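Local coordinates for protein ferritin (Ulva pertusa, PDB 3VNX) that probably stores iron inside a hollow shell of 24 subunits, oxidising ferrous iron to ferric iron as it is taken up, at residues 140-145 with 163-168. Numbering follows the deposited sequence.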
ATOM      1  N   GLN A 140      -8.087 -56.016  -2.460  1.00 41.31           N
ATOM      2  CA  GLN A 140      -8.090 -57.294  -1.762  1.00 45.87           C
ATOM      3  C   GLN A 140      -6.733 -57.568  -1.106  1.00 50.35           C
ATOM      4  O   GLN A 140      -6.672 -58.009   0.052  1.00 44.39           O
ATOM      5  CB  GLN A 140      -8.503 -58.421  -2.705  1.00 42.33           C
ATOM      6  CG  GLN A 140      -9.985 -58.363  -3.039  1.00 52.29           C
ATOM      7  CD  GLN A 140     -10.316 -58.894  -4.427  1.00 68.83           C
ATOM      8  OE1 GLN A 140     -11.230 -59.705  -4.585  1.00 77.83           O
ATOM      9  NE2 GLN A 140      -9.577 -58.439  -5.440  1.00 56.14           N
ATOM     10  N   LYS A 141      -5.645 -57.289  -1.826  1.00 43.26           N
ATOM     11  CA  LYS A 141      -4.321 -57.418  -1.213  1.00 45.28           C
ATOM     12  C   LYS A 141      -4.291 -56.604   0.080  1.00 48.12           C
ATOM     13  O   LYS A 141      -3.854 -57.095   1.125  1.00 45.41           O
ATOM     14  CB  LYS A 141      -3.209 -56.958  -2.157  1.00 39.88           C
ATOM     15  CG  LYS A 141      -2.983 -57.865  -3.350  1.00 46.10           C
ATOM     16  CD  LYS A 141      -2.606 -59.285  -2.912  1.00 41.20           C
ATOM     17  CE  LYS A 141      -2.329 -60.206  -4.115  1.00 56.42           C
ATOM     18  NZ  LYS A 141      -1.489 -61.396  -3.743  1.00 47.70           N
ATOM     19  N   LEU A 142      -4.776 -55.366   0.021  1.00 39.15           N
ATOM     20  CA  LEU A 142      -4.764 -54.536   1.213  1.00 46.08           C
ATOM     21  C   LEU A 142      -5.610 -55.188   2.301  1.00 49.23           C
ATOM     22  O   LEU A 142      -5.195 -55.228   3.455  1.00 42.02           O
ATOM     23  CB  LEU A 142      -5.221 -53.100   0.916  1.00 44.73           C
ATOM     24  CG  LEU A 142      -4.121 -52.245   0.273  1.00 47.80           C
ATOM     25  CD1 LEU A 142      -4.652 -50.912  -0.259  1.00 43.79           C
ATOM     26  CD2 LEU A 142      -2.972 -52.035   1.250  1.00 41.56           C
ATOM     27  N   GLN A 143      -6.782 -55.711   1.926  1.00 41.26           N
ATOM     28  CA  GLN A 143      -7.637 -56.413   2.880  1.00 43.54           C
ATOM     29  C   GLN A 143      -6.897 -57.573   3.573  1.00 50.11           C
ATOM     30  O   GLN A 143      -6.926 -57.714   4.804  1.00 47.01           O
ATOM     31  CB  GLN A 143      -8.906 -56.908   2.189  1.00 47.44           C
ATOM     32  CG  GLN A 143     -10.022 -55.861   2.121  1.00 44.67           C
ATOM     33  CD  GLN A 143     -11.116 -56.247   1.150  1.00 48.11           C
ATOM     34  OE1 GLN A 143     -10.941 -57.152   0.333  1.00 52.41           O
ATOM     35  NE2 GLN A 143     -12.249 -55.562   1.228  1.00 50.59           N
ATOM     36  N   ALA A 144      -6.224 -58.390   2.774  1.00 42.39           N
ATOM     37  CA  ALA A 144      -5.382 -59.456   3.294  1.00 46.47           C
ATOM     38  C   ALA A 144      -4.306 -58.924   4.245  1.00 49.45           C
ATOM     39  O   ALA A 144      -4.006 -59.548   5.282  1.00 45.11           O
ATOM     40  CB  ALA A 144      -4.734 -60.242   2.125  1.00 37.06           C
ATOM     41  N   LEU A 145      -3.716 -57.777   3.903  1.00 45.92           N
ATOM     42  CA  LEU A 145      -2.645 -57.234   4.741  1.00 49.02           C
ATOM     43  C   LEU A 145      -3.177 -56.887   6.122  1.00 48.02           C
ATOM     44  O   LEU A 145      -2.522 -57.134   7.138  1.00 48.04           O
ATOM     45  CB  LEU A 145      -1.956 -56.017   4.107  1.00 49.05           C
ATOM     46  CG  LEU A 145      -1.038 -55.233   5.060  1.00 42.99           C
ATOM     47  CD1 LEU A 145       0.002 -56.113   5.711  1.00 36.05           C
ATOM     48  CD2 LEU A 145      -0.359 -54.059   4.365  1.00 48.99           C
ATOM     49  N   GLY A 163      -6.737 -46.840   8.008  1.00 53.17           N
ATOM     50  CA  GLY A 163      -6.947 -45.410   7.891  1.00 54.48           C
ATOM     51  C   GLY A 163      -6.172 -44.812   6.734  1.00 52.24           C
ATOM     52  O   GLY A 163      -6.496 -43.727   6.253  1.00 47.92           O
ATOM     53  N   GLY A 164      -5.137 -45.515   6.287  1.00 49.85           N
ATOM     54  CA  GLY A 164      -4.303 -45.017   5.212  1.00 41.64           C
ATOM     55  C   GLY A 164      -4.666 -45.670   3.898  1.00 51.15           C
ATOM     56  O   GLY A 164      -5.746 -45.418   3.359  1.00 46.78           O
ATOM     57  N   LEU A 165      -3.780 -46.536   3.407  1.00 46.13           N
ATOM     58  CA  LEU A 165      -3.959 -47.196   2.117  1.00 46.78           C
ATOM     59  C   LEU A 165      -5.328 -47.854   1.897  1.00 47.00           C
ATOM     60  O   LEU A 165      -5.936 -47.713   0.828  1.00 44.13           O
ATOM     61  CB  LEU A 165      -2.859 -48.234   1.904  1.00 47.98           C
ATOM     62  CG  LEU A 165      -1.421 -47.715   1.890  1.00 47.60           C
ATOM     63  CD1 LEU A 165      -0.520 -48.786   1.299  1.00 51.53           C
ATOM     64  CD2 LEU A 165      -1.294 -46.422   1.099  1.00 45.63           C
ATOM     65  N   LEU A 166      -5.810 -48.586   2.888  1.00 41.61           N
ATOM     66  CA  LEU A 166      -7.043 -49.330   2.685  1.00 44.21           C
ATOM     67  C   LEU A 166      -8.133 -48.348   2.296  1.00 48.03           C
ATOM     68  O   LEU A 166      -8.763 -48.488   1.253  1.00 45.08           O
ATOM     69  CB  LEU A 166      -7.445 -50.081   3.953  1.00 49.11           C
ATOM     70  CG  LEU A 166      -8.111 -51.457   3.812  1.00 51.98           C
ATOM     71  CD1 LEU A 166      -8.978 -51.772   5.030  1.00 37.61           C
ATOM     72  CD2 LEU A 166      -8.934 -51.562   2.544  1.00 52.14           C
ATOM     73  N   SER A 167      -8.336 -47.349   3.153  1.00 51.02           N
ATOM     74  CA  SER A 167      -9.381 -46.353   2.968  1.00 49.21           C
ATOM     75  C   SER A 167      -9.219 -45.599   1.653  1.00 53.54           C
ATOM     76  O   SER A 167     -10.206 -45.320   0.952  1.00 50.39           O
ATOM     77  CB  SER A 167      -9.372 -45.358   4.130  1.00 52.49           C
ATOM     78  OG  SER A 167     -10.326 -44.331   3.918  1.00 55.63           O
ATOM     79  N   GLU A 168      -7.976 -45.254   1.328  1.00 35.26           N
ATOM     80  CA  GLU A 168      -7.699 -44.589   0.063  1.00 50.51           C
ATOM     81  C   GLU A 168      -8.038 -45.485  -1.141  1.00 46.85           C
ATOM     82  O   GLU A 168      -8.512 -45.005  -2.175  1.00 45.90           O
ATOM     83  CB  GLU A 168      -6.235 -44.147   0.004  1.00 48.72           C
ATOM     84  CG  GLU A 168      -5.893 -42.962   0.905  1.00 56.26           C
ATOM     85  CD  GLU A 168      -4.384 -42.829   1.156  1.00 72.83           C
ATOM     86  OE1 GLU A 168      -3.981 -42.745   2.342  1.00 69.59           O
ATOM     87  OE2 GLU A 168      -3.601 -42.821   0.175  1.00 65.74           O
TER
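The carbonyl O of Leu165 meets the methyl CD1 of Leu142 at 3.6 Å, a van der Waals touch rather than a polar bond. The other side-chain contacts are between carbon atoms. The second methyl, Leu142 CD2, rests on Leu165 CB at 3.9 Å, and the two leucine side chains cross at about a right angle. In Leu142, CG is anti to the carbonyl carbon (chi1 -79°), which turns the branch toward Leu165. Leu166 CD2 lies 4.3 Å from Leu142 CB and also comes close to the aliphatic CG of Gln143. Segment 163-168, part of helix 155-201, has a wider pi-type turn at 163-166. Leu165 also packs on His89 and Leu93 of helix 73-99, while Leu166 touches Ala155 of a second subunit. With an alanine here instead of Leu142, both methyls are gone, and Leu165 CB and carbonyl O would probably lose that apolar cover. A calcium ion lies about 4 Å from the Leu142 side chain, within the bundle, a position consistent with the ferroxidase region of ferritins. The segment axes approach to 9.6 Å, with their N-to-C directions 146° apart, as neighbouring antiparallel helices, here 123-151 and 155-201, do in the ferritin four-helix bundle.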